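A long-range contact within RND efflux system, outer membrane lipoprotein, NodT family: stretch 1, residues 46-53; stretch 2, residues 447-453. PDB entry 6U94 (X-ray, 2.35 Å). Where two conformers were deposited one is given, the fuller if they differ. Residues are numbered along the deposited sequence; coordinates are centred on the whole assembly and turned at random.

Stretch 1 46-53: ELGWRNFL
Stretch 2, residues 447-453: SRVTLYK

Residues 447-453 lie within a continuous α-helix, with phi near -57 to -76° and psi between -26 and -48°. Backbone bonds from Leu451 N to Ser447 O and from Tyr452 N to Arg448 O, both 3.0 Å, hold its turns; at Lys453 the bonds from N to Val449 O (3.3 Å) and to Thr450 O (3.1 Å) are weak. The other stretch, nearly 400 residues earlier in the chain, begins extended, with phi/psi of -104/135° at Leu47 and -101/124° at Gly48. Trp49 (-141/-16°) breaks this course, and Arg50 to Phe52 take helical torsions without forming a regular helix. The resulting turn closes on one carbonyl: Trp49 O accepts from Phe52 N at 3.0 Å and from Leu53 N at 2.9 Å. The backbones stay well apart, the nearest CA atoms, those of Phe52 and Tyr452, being 7.9 Å from each other, so side chains make most of the junction, which buries 296 Å² in total.

Two aromatic residues dominate it. Phe52 (chi1 175°, t; chi2 60°) and Tyr452 (chi1 162°, t; chi2 -94°) both direct their CA-to-CB bonds toward the opposing stretch. Their ring planes lie within 6° of parallel, but the centroids are 5.2 Å apart and the rings are slid so that they barely overlap. This offset places Tyr452 CB over one face of the Phe52 ring, 4.0 Å from its centroid and 26° off the normal, in a CH-pi contact; the closest atoms, Phe52 CE2 and Tyr452 CB, are 3.6 Å apart.

The tip of the Phe52 ring reaches the helix backbone, with CZ 3.4 Å from Arg448 O and 4.0 Å from Val449 N, the latter at the ring edge. Val449 (chi1 166°, t) adds an apolar contact, its CG2 lying 4.3 Å from Phe52 CE2, while Arg448 CB (chi1 m) comes within 4.3 Å of Phe52 CZ.

Tyr452 extends in turn to the 47-49 segment. Its OH donates a hydrogen bond of 3.0 Å to Gly48 O, which lies near the plane of the tyrosine ring; this is the only hydrogen bond between the stretches, and it gives the phenol a polar partner in an otherwise largely apolar contact. Leu47 (chi1 t, chi2 p) brings CD1 to 3.5 Å from Tyr452 OH. Trp49 (chi1 49°, p; chi2 -92°) contributes its CB, 3.5 Å from Tyr452 OH and 4.1 Å from Tyr452 CZ, while the end of its side chain leads away from the helix.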

# COMPACT_ATOMS: atom_id res chain seq x y z
N GLU A 46 0.87 14.79 18.68
CA GLU A 46 0.28 14.89 17.35
C GLU A 46 0.02 13.51 16.76
O GLU A 46 -0.75 12.72 17.31
CB GLU A 46 1.18 15.70 16.42
N LEU A 47 0.66 13.22 15.63
CA LEU A 47 0.47 11.97 14.91
C LEU A 47 1.66 11.06 15.15
O LEU A 47 2.81 11.50 15.08
CB LEU A 47 0.30 12.24 13.41
CG LEU A 47 0.28 11.01 12.49
CD1 LEU A 47 -0.91 10.11 12.77
CD2 LEU A 47 0.31 11.44 11.04
N GLY A 48 1.37 9.79 15.43
CA GLY A 48 2.40 8.81 15.73
C GLY A 48 2.71 7.92 14.55
O GLY A 48 1.82 7.25 14.00
N TRP A 49 3.98 7.89 14.16
CA TRP A 49 4.44 7.06 13.05
C TRP A 49 5.79 6.41 13.29
O TRP A 49 6.13 5.47 12.56
CB TRP A 49 4.51 7.88 11.76
CG TRP A 49 5.24 9.18 11.94
CD1 TRP A 49 4.69 10.39 12.26
CD2 TRP A 49 6.65 9.40 11.83
NE1 TRP A 49 5.67 11.34 12.36
CE2 TRP A 49 6.88 10.76 12.10
CE3 TRP A 49 7.74 8.58 11.52
CZ2 TRP A 49 8.16 11.32 12.07
CZ3 TRP A 49 9.00 9.13 11.50
CH2 TRP A 49 9.20 10.49 11.77
N ARG A 50 6.58 6.86 14.27
CA ARG A 50 7.91 6.30 14.48
C ARG A 50 7.86 4.85 14.95
O ARG A 50 8.83 4.12 14.74
CB ARG A 50 8.70 7.15 15.47
CG ARG A 50 9.13 8.51 14.93
CD ARG A 50 10.07 9.23 15.90
NE ARG A 50 11.37 9.53 15.28
CZ ARG A 50 11.69 10.70 14.74
NH1 ARG A 50 10.81 11.70 14.74
NH2 ARG A 50 12.89 10.88 14.21
N ASN A 51 6.76 4.42 15.57
CA ASN A 51 6.68 3.02 15.94
C ASN A 51 6.38 2.12 14.75
O ASN A 51 6.67 0.92 14.81
CB ASN A 51 5.63 2.81 17.04
CG ASN A 51 4.32 3.52 16.75
OD1 ASN A 51 4.05 3.90 15.62
ND2 ASN A 51 3.51 3.68 17.78
N PHE A 52 5.83 2.67 13.66
CA PHE A 52 5.51 1.90 12.48
C PHE A 52 6.64 1.94 11.45
O PHE A 52 7.04 0.89 10.93
CB PHE A 52 4.20 2.41 11.87
CG PHE A 52 3.84 1.77 10.56
CD1 PHE A 52 3.63 0.40 10.48
CD2 PHE A 52 3.68 2.53 9.42
CE1 PHE A 52 3.29 -0.20 9.28
CE2 PHE A 52 3.34 1.94 8.21
CZ PHE A 52 3.14 0.57 8.15
N LEU A 53 7.15 3.13 11.15
CA LEU A 53 8.27 3.28 10.23
C LEU A 53 9.56 3.07 11.02
O LEU A 53 10.00 3.96 11.76
CB LEU A 53 8.24 4.64 9.56
CG LEU A 53 6.92 4.98 8.87
CD1 LEU A 53 7.02 6.28 8.10
CD2 LEU A 53 6.50 3.85 7.94
N SER A 447 0.32 -2.40 1.35
CA SER A 447 -0.93 -2.64 2.05
C SER A 447 -0.78 -2.45 3.55
O SER A 447 -1.77 -2.15 4.23
CB SER A 447 -1.45 -4.05 1.74
OG SER A 447 -1.03 -4.96 2.73
N ARG A 448 0.42 -2.63 4.09
CA ARG A 448 0.65 -2.32 5.50
C ARG A 448 0.63 -0.81 5.73
O ARG A 448 0.14 -0.34 6.76
CB ARG A 448 1.97 -2.92 5.97
CG ARG A 448 2.01 -4.45 5.90
CD ARG A 448 3.43 -4.99 5.84
NE ARG A 448 4.15 -4.78 7.09
CZ ARG A 448 5.27 -5.43 7.41
NH1 ARG A 448 5.78 -6.33 6.58
NH2 ARG A 448 5.87 -5.19 8.57
N VAL A 449 1.17 -0.05 4.77
CA VAL A 449 1.09 1.40 4.83
C VAL A 449 -0.36 1.86 4.79
O VAL A 449 -0.76 2.76 5.54
CB VAL A 449 1.92 2.02 3.68
CG1 VAL A 449 1.58 3.50 3.51
CG2 VAL A 449 3.40 1.83 3.95
N THR A 450 -1.17 1.24 3.92
CA THR A 450 -2.57 1.62 3.83
C THR A 450 -3.33 1.26 5.10
O THR A 450 -4.22 2.00 5.54
CB THR A 450 -3.22 0.94 2.62
OG1 THR A 450 -2.42 1.19 1.46
CG2 THR A 450 -4.62 1.50 2.39
N LEU A 451 -2.99 0.12 5.72
CA LEU A 451 -3.61 -0.23 6.99
C LEU A 451 -3.21 0.73 8.10
O LEU A 451 -4.01 1.00 9.00
CB LEU A 451 -3.25 -1.67 7.37
CG LEU A 451 -3.86 -2.20 8.67
CD1 LEU A 451 -5.39 -2.12 8.64
CD2 LEU A 451 -3.40 -3.63 8.93
N TYR A 452 -1.98 1.26 8.06
CA TYR A 452 -1.60 2.30 9.00
C TYR A 452 -2.54 3.50 8.92
O TYR A 452 -2.82 4.14 9.94
CB TYR A 452 -0.16 2.74 8.74
CG TYR A 452 0.18 4.08 9.36
CD1 TYR A 452 0.07 5.26 8.64
CD2 TYR A 452 0.62 4.16 10.68
CE1 TYR A 452 0.37 6.49 9.21
CE2 TYR A 452 0.92 5.38 11.26
CZ TYR A 452 0.80 6.54 10.52
OH TYR A 452 1.10 7.76 11.09
N LYS A 453 -3.02 3.82 7.72
CA LYS A 453 -3.95 4.94 7.55
C LYS A 453 -5.35 4.58 8.01
O LYS A 453 -5.98 5.34 8.75
CB LYS A 453 -3.96 5.37 6.08
CG LYS A 453 -2.63 5.89 5.58
CD LYS A 453 -2.82 6.69 4.31
CE LYS A 453 -2.95 5.78 3.10
NZ LYS A 453 -3.02 6.57 1.84